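Local coordinates for copper-containing nitrite reductase (PDB 6HBE), which probably reduces nitrite to nitric oxide with electrons from cytochrome c, working as a copper-containing homotrimer, at residues C[175-180]-C[271-277]; C[329-333]-C[344-348]; C[138-143]-C[231-235]. The contacts are given in a common frame with arbitrary orientation. Residue numbers count along the deposited sequence, not the author numbering.

Interaction 1: C[175-180]-C[271-277]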
loop_
_atom_site.group_PDB
_atom_site.type_symbol
_atom_site.label_atom_id
_atom_site.label_comp_id
_atom_site.label_asym_id
_atom_site.label_seq_id
_atom_site.Cartn_x
_atom_site.Cartn_y
_atom_site.Cartn_z
ATOM N N ALA C 175 -6.759 -5.918 -1.117
ATOM C CA ALA C 175 -7.309 -6.862 -2.117
ATOM C C ALA C 175 -7.524 -8.250 -1.540
ATOM O O ALA C 175 -6.631 -8.772 -0.833
ATOM C CB ALA C 175 -6.365 -6.979 -3.314
ATOM N N LEU C 176 -8.666 -8.883 -1.851
ATOM C CA LEU C 176 -8.869 -10.285 -1.442
ATOM C C LEU C 176 -8.061 -11.236 -2.350
ATOM O O LEU C 176 -7.346 -12.127 -1.845
ATOM C CB LEU C 176 -10.358 -10.658 -1.432
ATOM C CG LEU C 176 -10.744 -12.075 -1.068
ATOM C CD1 LEU C 176 -10.350 -12.441 0.336
ATOM C CD2 LEU C 176 -12.260 -12.264 -1.268
ATOM N N TYR C 177 -8.134 -11.034 -3.671
ATOM C CA TYR C 177 -7.395 -11.888 -4.598
ATOM C C TYR C 177 -6.656 -10.999 -5.580
ATOM O O TYR C 177 -7.099 -9.867 -5.850
ATOM C CB TYR C 177 -8.312 -12.882 -5.335
ATOM C CG TYR C 177 -9.092 -13.808 -4.417
ATOM C CD1 TYR C 177 -8.447 -14.614 -3.498
ATOM C CD2 TYR C 177 -10.493 -13.856 -4.474
ATOM C CE1 TYR C 177 -9.174 -15.428 -2.599
ATOM C CE2 TYR C 177 -11.219 -14.685 -3.602
ATOM C CZ TYR C 177 -10.562 -15.485 -2.691
ATOM O OH TYR C 177 -11.326 -16.317 -1.844
ATOM N N VAL C 178 -5.517 -11.500 -6.041
ATOM C CA VAL C 178 -4.745 -10.861 -7.131
ATOM C C VAL C 178 -4.367 -11.946 -8.137
ATOM O O VAL C 178 -3.934 -13.028 -7.736
ATOM C CB VAL C 178 -3.509 -10.118 -6.602
ATOM C CG1 VAL C 178 -2.873 -9.298 -7.730
ATOM C CG2 VAL C 178 -3.886 -9.188 -5.453
ATOM N N MET C 179 -4.555 -11.686 -9.421
ATOM C CA MET C 179 -4.572 -12.796 -10.436
ATOM C C MET C 179 -4.113 -12.399 -11.823
ATOM O O MET C 179 -4.208 -11.219 -12.187
ATOM C CB MET C 179 -5.977 -13.453 -10.514
ATOM C CG MET C 179 -7.126 -12.580 -10.968
ATOM S SD MET C 179 -8.777 -13.206 -10.455
ATOM C CE MET C 179 -8.789 -12.540 -8.807
ATOM N N PHE C 180 -3.607 -13.392 -12.583
ATOM C CA PHE C 180 -3.262 -13.201 -14.009
ATOM C C PHE C 180 -4.459 -13.742 -14.834
ATOM O O PHE C 180 -4.938 -14.879 -14.615
ATOM C CB PHE C 180 -1.981 -13.953 -14.436
ATOM C CG PHE C 180 -0.707 -13.541 -13.719
ATOM C CD1 PHE C 180 -0.401 -12.190 -13.454
ATOM C CD2 PHE C 180 0.235 -14.502 -13.343
ATOM C CE1 PHE C 180 0.790 -11.833 -12.819
ATOM C CE2 PHE C 180 1.419 -14.140 -12.710
ATOM C CZ PHE C 180 1.690 -12.807 -12.434
ATOM N N THR C 271 0.959 -10.053 -2.773
ATOM C CA THR C 271 0.009 -10.261 -3.865
ATOM C C THR C 271 0.235 -11.584 -4.646
ATOM O O THR C 271 -0.732 -12.198 -5.108
ATOM C CB THR C 271 -0.005 -9.086 -4.842
ATOM O OG1 THR C 271 1.230 -9.002 -5.592
ATOM C CG2 THR C 271 -0.280 -7.777 -4.094
ATOM N N ALA C 272 1.495 -12.054 -4.771
ATOM C CA ALA C 272 1.757 -13.388 -5.375
ATOM C C ALA C 272 1.044 -14.482 -4.589
ATOM O O ALA C 272 0.481 -15.408 -5.159
ATOM C CB ALA C 272 3.242 -13.697 -5.395
ATOM N N ILE C 273 1.047 -14.322 -3.283
ATOM C CA ILE C 273 0.425 -15.312 -2.375
ATOM C C ILE C 273 -1.106 -15.394 -2.508
ATOM O O ILE C 273 -1.728 -16.396 -2.061
ATOM C CB ILE C 273 0.874 -15.025 -0.912
ATOM C CG1 ILE C 273 0.782 -16.270 -0.006
ATOM C CG2 ILE C 273 0.114 -13.866 -0.319
ATOM C CD1 ILE C 273 1.575 -16.132 1.260
ATOM N N LYS C 274 -1.704 -14.356 -3.083
ATOM C CA LYS C 274 -3.145 -14.195 -3.288
ATOM C C LYS C 274 -3.648 -14.664 -4.664
ATOM O O LYS C 274 -4.848 -14.508 -4.949
ATOM C CB LYS C 274 -3.535 -12.699 -3.087
ATOM C CG LYS C 274 -3.442 -12.203 -1.648
ATOM C CD LYS C 274 -3.875 -10.759 -1.485
ATOM C CE LYS C 274 -3.686 -10.239 -0.060
ATOM N NZ LYS C 274 -3.976 -8.777 0.075
ATOM N N GLY C 275 -2.747 -15.193 -5.527
ATOM C CA GLY C 275 -3.138 -15.789 -6.798
ATOM C C GLY C 275 -2.288 -15.466 -8.022
ATOM O O GLY C 275 -2.543 -16.028 -9.072
ATOM N N ALA C 276 -1.320 -14.572 -7.903
ATOM C CA ALA C 276 -0.579 -14.009 -9.103
ATOM C C ALA C 276 0.763 -14.728 -9.259
ATOM O O ALA C 276 1.862 -14.169 -9.011
ATOM C CB ALA C 276 -0.410 -12.509 -8.940
ATOM N N LEU C 277 0.649 -15.994 -9.683
ATOM C CA LEU C 277 1.792 -16.864 -9.913
ATOM C C LEU C 277 1.322 -17.881 -10.987
ATOM O O LEU C 277 0.185 -18.373 -10.909
ATOM C CB LEU C 277 2.197 -17.571 -8.594
ATOM C CG LEU C 277 3.465 -18.481 -8.598
ATOM C CD1 LEU C 277 4.187 -18.527 -7.247
ATOM C CD2 LEU C 277 3.171 -19.905 -9.103
HETATM O O HOH W 1 -3.346 -16.150 -11.860
#
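In the second cupredoxin domain, a helix closed by a Schellman motif lies against strand 177-180, at the edge of a six-stranded sheet, and its chain then runs on into strand 277-282 of a second sheet. Thr271 starts the contact: its CB is 3.9 Å from Val178 CG2, while its OG1 is hydrogen-bonded to Val268 O, just before the helix. The type I turn from Ala272 to Gly275 follows, and Ala272 and Ile273 point away, onto Met123 and His120 of the second subunit. Lys274 is extended, so its NZ reaches Ala175 O in a 2.8 Å hydrogen bond and also Tyr171 O of the second subunit; its own carbonyl O accepts from Val178 N at 3.3 Å. Gly275, with positive phi, is the first residue to leave helical angles; a CB there would strike both Val178 O and the preceding carbonyl. Its O is bridged by water 1 to Phe180 N, 2.9 Å on each side. Ala276 then fills the space between Val178 and Phe180, with its CB 4.2 Å from Val178 CG1. Before Leu277 enters its strand, the same methyl makes a CH-pi contact over the Phe180 face, with Ala276 CB 4.3 Å from the ring centroid.

Interaction 2: C[329-333]-C[344-348]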
loop_
_atom_site.group_PDB
_atom_site.type_symbol
_atom_site.label_atom_id
_atom_site.label_comp_id
_atom_site.label_asym_id
_atom_site.label_seq_id
_atom_site.Cartn_x
_atom_site.Cartn_y
_atom_site.Cartn_z
ATOM N N LEU C 329 -25.733 -4.411 23.849
ATOM C CA LEU C 329 -26.349 -3.151 24.289
ATOM C C LEU C 329 -25.265 -2.217 24.851
ATOM O O LEU C 329 -24.419 -2.660 25.633
ATOM C CB LEU C 329 -27.444 -3.446 25.344
ATOM C CG LEU C 329 -28.520 -2.398 25.653
ATOM C CD1 LEU C 329 -29.323 -1.992 24.427
ATOM C CD2 LEU C 329 -29.451 -2.932 26.734
ATOM N N ASP C 330 -25.268 -0.956 24.401
ATOM C CA ASP C 330 -24.331 0.074 24.880
ATOM C C ASP C 330 -24.432 0.108 26.412
ATOM O O ASP C 330 -25.554 0.095 26.948
ATOM C CB ASP C 330 -24.683 1.443 24.280
ATOM C CG ASP C 330 -23.600 2.522 24.515
ATOM O OD1 ASP C 330 -23.293 2.883 25.680
ATOM O OD2 ASP C 330 -23.082 3.064 23.510
ATOM N N PRO C 331 -23.281 0.115 27.123
ATOM C CA PRO C 331 -23.329 0.218 28.600
ATOM C C PRO C 331 -24.204 1.387 29.130
ATOM O O PRO C 331 -24.842 1.250 30.181
ATOM C CB PRO C 331 -21.852 0.412 28.993
ATOM C CG PRO C 331 -21.052 -0.135 27.843
ATOM C CD PRO C 331 -21.895 0.009 26.611
ATOM N N ALA C 332 -24.242 2.504 28.394
ATOM C CA ALA C 332 -25.085 3.658 28.740
ATOM C C ALA C 332 -26.595 3.397 28.607
ATOM O O ALA C 332 -27.389 4.064 29.276
ATOM C CB ALA C 332 -24.688 4.878 27.920
ATOM N N LEU C 333 -26.984 2.462 27.736
ATOM C CA LEU C 333 -28.375 1.984 27.668
ATOM C C LEU C 333 -28.670 0.883 28.689
ATOM O O LEU C 333 -29.772 0.835 29.231
ATOM C CB LEU C 333 -28.737 1.476 26.260
ATOM C CG LEU C 333 -28.882 2.513 25.138
ATOM C CD1 LEU C 333 -29.038 1.820 23.784
ATOM C CD2 LEU C 333 -30.045 3.470 25.395
ATOM N N LEU C 344 -24.434 9.362 30.866
ATOM C CA LEU C 344 -23.875 9.324 29.494
ATOM C C LEU C 344 -24.939 8.945 28.483
ATOM O O LEU C 344 -25.796 8.114 28.773
ATOM C CB LEU C 344 -22.731 8.310 29.366
ATOM C CG LEU C 344 -21.392 8.614 30.033
ATOM C CD1 LEU C 344 -20.414 7.491 29.724
ATOM C CD2 LEU C 344 -20.829 9.960 29.595
ATOM N N GLU C 345 -24.854 9.546 27.294
ATOM C CA GLU C 345 -25.685 9.177 26.143
ATOM C C GLU C 345 -25.052 7.973 25.437
ATOM O O GLU C 345 -23.828 7.858 25.420
ATOM C CB GLU C 345 -25.754 10.336 25.131
ATOM C CG GLU C 345 -26.329 11.649 25.657
ATOM C CD GLU C 345 -27.850 11.665 25.757
ATOM O OE1 GLU C 345 -28.401 12.765 25.973
ATOM O OE2 GLU C 345 -28.502 10.602 25.619
ATOM N N PRO C 346 -25.870 7.090 24.833
ATOM C CA PRO C 346 -25.271 5.975 24.087
ATOM C C PRO C 346 -24.594 6.471 22.823
ATOM O O PRO C 346 -24.992 7.509 22.271
ATOM C CB PRO C 346 -26.463 5.074 23.757
ATOM C CG PRO C 346 -27.657 5.966 23.819
ATOM C CD PRO C 346 -27.346 7.028 24.831
ATOM N N LEU C 347 -23.541 5.772 22.406
ATOM C CA LEU C 347 -22.860 6.121 21.152
ATOM C C LEU C 347 -23.649 5.497 20.005
ATOM O O LEU C 347 -24.063 4.348 20.104
ATOM C CB LEU C 347 -21.406 5.611 21.164
ATOM C CG LEU C 347 -20.417 6.389 22.039
ATOM C CD1 LEU C 347 -19.083 5.642 22.100
ATOM C CD2 LEU C 347 -20.228 7.810 21.516
ATOM N N PRO C 348 -23.861 6.234 18.906
ATOM C CA PRO C 348 -24.539 5.601 17.767
ATOM C C PRO C 348 -23.684 4.484 17.123
ATOM O O PRO C 348 -22.469 4.433 17.337
ATOM C CB PRO C 348 -24.728 6.750 16.798
ATOM C CG PRO C 348 -23.604 7.664 17.079
ATOM C CD PRO C 348 -23.306 7.547 18.544
HETATM O O HOH W 2 -23.227 1.581 21.096
HETATM O O HOH W 3 -26.108 6.246 31.069
#
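Asp330 is the N-cap of the short helix 331-334, and its carboxylate serves both segments at once. With chi1 near t (-169°), the group swings toward 344-348: OD1 accepts from Ala332 N at 2.9 Å, the capping bond, while OD2 accepts from Leu347 N at 3.0 Å. Water 2 extends this link, donating to Asp330 OD2 (2.8 Å) and Leu347 O (3.1 Å). The cap thus joins the helix start to an extended segment whose residues Leu344 to Pro348 all have the backbone angles of a polyproline II conformation. Ala332 points toward the other segment, its CB 3.5 Å from Leu344 O and 4.2 Å from Leu344 CB. Leu333 leaves its backbone sideways, but chi1 in m (-71°) brings Leu333 CG to 3.8 Å from Pro346 CB, against the C-gamma-endo ring. Water 3 bridges Ala332 O (3.1 Å) and Leu344 O (3.0 Å). Arg326 of the third subunit packs on Ala332, Leu344 and Leu347, and forms a salt bridge with Asp330 OD1 and a hydrogen bond with Glu345 O. Near the surface of the C-terminal cupredoxin domain, the pair sets helix 331-334 beside the segment that links strand 337-338 to strand 349-353.

Interaction 3: C[138-143]-C[231-235]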
loop_
_atom_site.group_PDB
_atom_site.type_symbol
_atom_site.label_atom_id
_atom_site.label_comp_id
_atom_site.label_asym_id
_atom_site.label_seq_id
_atom_site.Cartn_x
_atom_site.Cartn_y
_atom_site.Cartn_z
ATOM N N PRO C 138 3.827 -2.078 -33.242
ATOM C CA PRO C 138 4.575 -1.027 -33.927
ATOM C C PRO C 138 5.013 -1.403 -35.340
ATOM O O PRO C 138 5.231 -2.586 -35.633
ATOM C CB PRO C 138 5.819 -0.857 -33.062
ATOM C CG PRO C 138 6.017 -2.194 -32.420
ATOM C CD PRO C 138 4.632 -2.710 -32.172
ATOM N N LYS C 139 5.168 -0.385 -36.186
ATOM C CA LYS C 139 5.752 -0.573 -37.498
ATOM C C LYS C 139 7.234 -0.875 -37.335
ATOM O O LYS C 139 7.737 -1.750 -37.996
ATOM C CB LYS C 139 5.576 0.667 -38.385
ATOM C CG LYS C 139 4.125 0.993 -38.723
ATOM C CD LYS C 139 3.911 1.277 -40.213
ATOM C CE LYS C 139 2.458 1.638 -40.504
ATOM N NZ LYS C 139 2.119 3.029 -40.076
ATOM N N GLU C 140 7.921 -0.144 -36.455
ATOM C CA GLU C 140 9.319 -0.438 -36.107
ATOM C C GLU C 140 9.369 -1.755 -35.338
ATOM O O GLU C 140 8.728 -1.884 -34.289
ATOM C CB GLU C 140 9.908 0.694 -35.240
ATOM C CG GLU C 140 11.336 0.449 -34.739
ATOM C CD GLU C 140 11.854 1.509 -33.771
ATOM O OE1 GLU C 140 11.170 2.531 -33.517
ATOM O OE2 GLU C 140 12.965 1.307 -33.254
ATOM N N LYS C 141 10.122 -2.732 -35.836
ATOM C CA LYS C 141 10.196 -4.031 -35.143
ATOM C C LYS C 141 11.011 -3.938 -33.836
ATOM O O LYS C 141 11.955 -3.164 -33.751
ATOM C CB LYS C 141 10.756 -5.103 -36.081
ATOM C CG LYS C 141 9.816 -5.352 -37.256
ATOM C CD LYS C 141 10.300 -6.461 -38.175
ATOM C CE LYS C 141 9.376 -6.630 -39.377
ATOM N NZ LYS C 141 7.975 -6.939 -38.969
ATOM N N TYR C 142 10.611 -4.701 -32.812
ATOM C CA TYR C 142 11.345 -4.760 -31.534
ATOM C C TYR C 142 12.736 -5.373 -31.776
ATOM O O TYR C 142 12.956 -6.087 -32.771
ATOM C CB TYR C 142 10.547 -5.581 -30.473
ATOM C CG TYR C 142 9.222 -4.938 -30.037
ATOM C CD1 TYR C 142 9.197 -3.839 -29.162
ATOM C CD2 TYR C 142 8.007 -5.441 -30.483
ATOM C CE1 TYR C 142 7.983 -3.258 -28.771
ATOM C CE2 TYR C 142 6.795 -4.873 -30.102
ATOM C CZ TYR C 142 6.776 -3.787 -29.246
ATOM O OH TYR C 142 5.555 -3.239 -28.896
ATOM N N ARG C 143 13.676 -5.091 -30.881
ATOM C CA ARG C 143 15.081 -5.413 -31.108
ATOM C C ARG C 143 15.403 -6.905 -31.328
ATOM O O ARG C 143 16.182 -7.231 -32.250
ATOM C CB ARG C 143 15.932 -4.803 -29.996
ATOM C CG ARG C 143 17.409 -5.122 -30.068
ATOM C CD ARG C 143 18.208 -4.195 -29.177
ATOM N NE ARG C 143 19.452 -4.816 -28.771
ATOM C CZ ARG C 143 20.312 -4.288 -27.915
ATOM N NH1 ARG C 143 20.094 -3.088 -27.390
ATOM N NH2 ARG C 143 21.401 -4.972 -27.587
ATOM N N PRO C 231 8.639 0.879 -28.657
ATOM C CA PRO C 231 10.032 0.459 -28.930
ATOM C C PRO C 231 11.144 1.403 -28.512
ATOM O O PRO C 231 12.243 0.930 -28.276
ATOM C CB PRO C 231 10.072 0.282 -30.454
ATOM C CG PRO C 231 8.676 -0.001 -30.837
ATOM C CD PRO C 231 7.807 0.787 -29.879
ATOM N N LYS C 232 10.881 2.709 -28.419
ATOM C CA LYS C 232 11.897 3.684 -28.010
ATOM C C LYS C 232 12.308 3.618 -26.533
ATOM O O LYS C 232 13.404 4.046 -26.171
ATOM C CB LYS C 232 11.427 5.124 -28.256
ATOM C CG LYS C 232 11.001 5.476 -29.673
ATOM C CD LYS C 232 12.060 5.187 -30.707
ATOM C CE LYS C 232 11.526 5.551 -32.082
ATOM N NZ LYS C 232 12.480 5.119 -33.138
ATOM N N ASN C 233 11.433 3.101 -25.683
ATOM C CA ASN C 233 11.641 3.122 -24.232
ATOM C C ASN C 233 12.328 1.826 -23.715
ATOM O O ASN C 233 11.773 1.098 -22.852
ATOM C CB ASN C 233 10.292 3.317 -23.524
ATOM C CG ASN C 233 9.582 4.618 -23.891
ATOM O OD1 ASN C 233 10.194 5.640 -24.186
ATOM N ND2 ASN C 233 8.265 4.593 -23.822
ATOM N N LEU C 234 13.545 1.572 -24.208
ATOM C CA LEU C 234 14.270 0.315 -23.965
ATOM C C LEU C 234 15.017 0.262 -22.618
ATOM O O LEU C 234 15.717 1.195 -22.257
ATOM C CB LEU C 234 15.284 0.057 -25.095
ATOM C CG LEU C 234 16.211 -1.174 -24.988
ATOM C CD1 LEU C 234 15.412 -2.466 -25.048
ATOM C CD2 LEU C 234 17.252 -1.145 -26.103
ATOM N N VAL C 235 14.840 -0.854 -21.895
ATOM C CA VAL C 235 15.539 -1.193 -20.666
ATOM C C VAL C 235 16.093 -2.590 -20.903
ATOM O O VAL C 235 15.372 -3.442 -21.458
ATOM C CB VAL C 235 14.516 -1.240 -19.481
ATOM C CG1 VAL C 235 15.173 -1.689 -18.178
ATOM C CG2 VAL C 235 13.829 0.108 -19.313
#
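A single salt bridge carries the polar part of this surface contact: Lys232 NZ donates to Glu140 OE1 at 2.9 Å. Glu140 O, by contrast, is buried with no hydrogen-bonding partner, and Pro231 CG lies 3.9 Å from it. Pro231 CG also lies 3.7 Å from Pro138 CB, and its ring meets Tyr142, whose CE1 is 3.9 Å from Pro231 CG. The Tyr142 hydroxyl is satisfied by Gly229 O, just ahead of the second segment. Here the link between two cupredoxin domains, running from strand 131-137 of the first to helix 143-148, rests on the turn that leads into strand 234-238 of the second, outermost in its sheet within this chain. That turn contains an inverse gamma turn centred on Asn233, whose ND2 donates to Tyr227 O and to Val236 O of the third subunit. Tyr142 is the helix N-cap, and the next backbone amide, Arg143 N, is taken up by the Tyr226 hydroxyl. Arg143 NE pairs with Glu147 within the helix, while its NH1 lies 3.7 Å from Leu234 CD2.

Overall arrangement
From the N terminus, the chain first meets 138-143, where the first cupredoxin domain passes into the second, and then 175-180. Interaction 3 closes a loop of 87 residues on reaching 231-235; interaction 1, opened inside that loop, closes at 271-277, so the two cross. Both reach the same six-stranded sheet, at its outermost strands 234-238 and 177-180, and their centres are about 30 Å apart. Interaction 2 follows in series, a short local loop of 10 residues in the C-terminal domain. Its centre lies about 66 Å from that of interaction 3, on opposite sides of the chain's centre, yet both touch the third subunit; interactions 1 and 3 also meet the second.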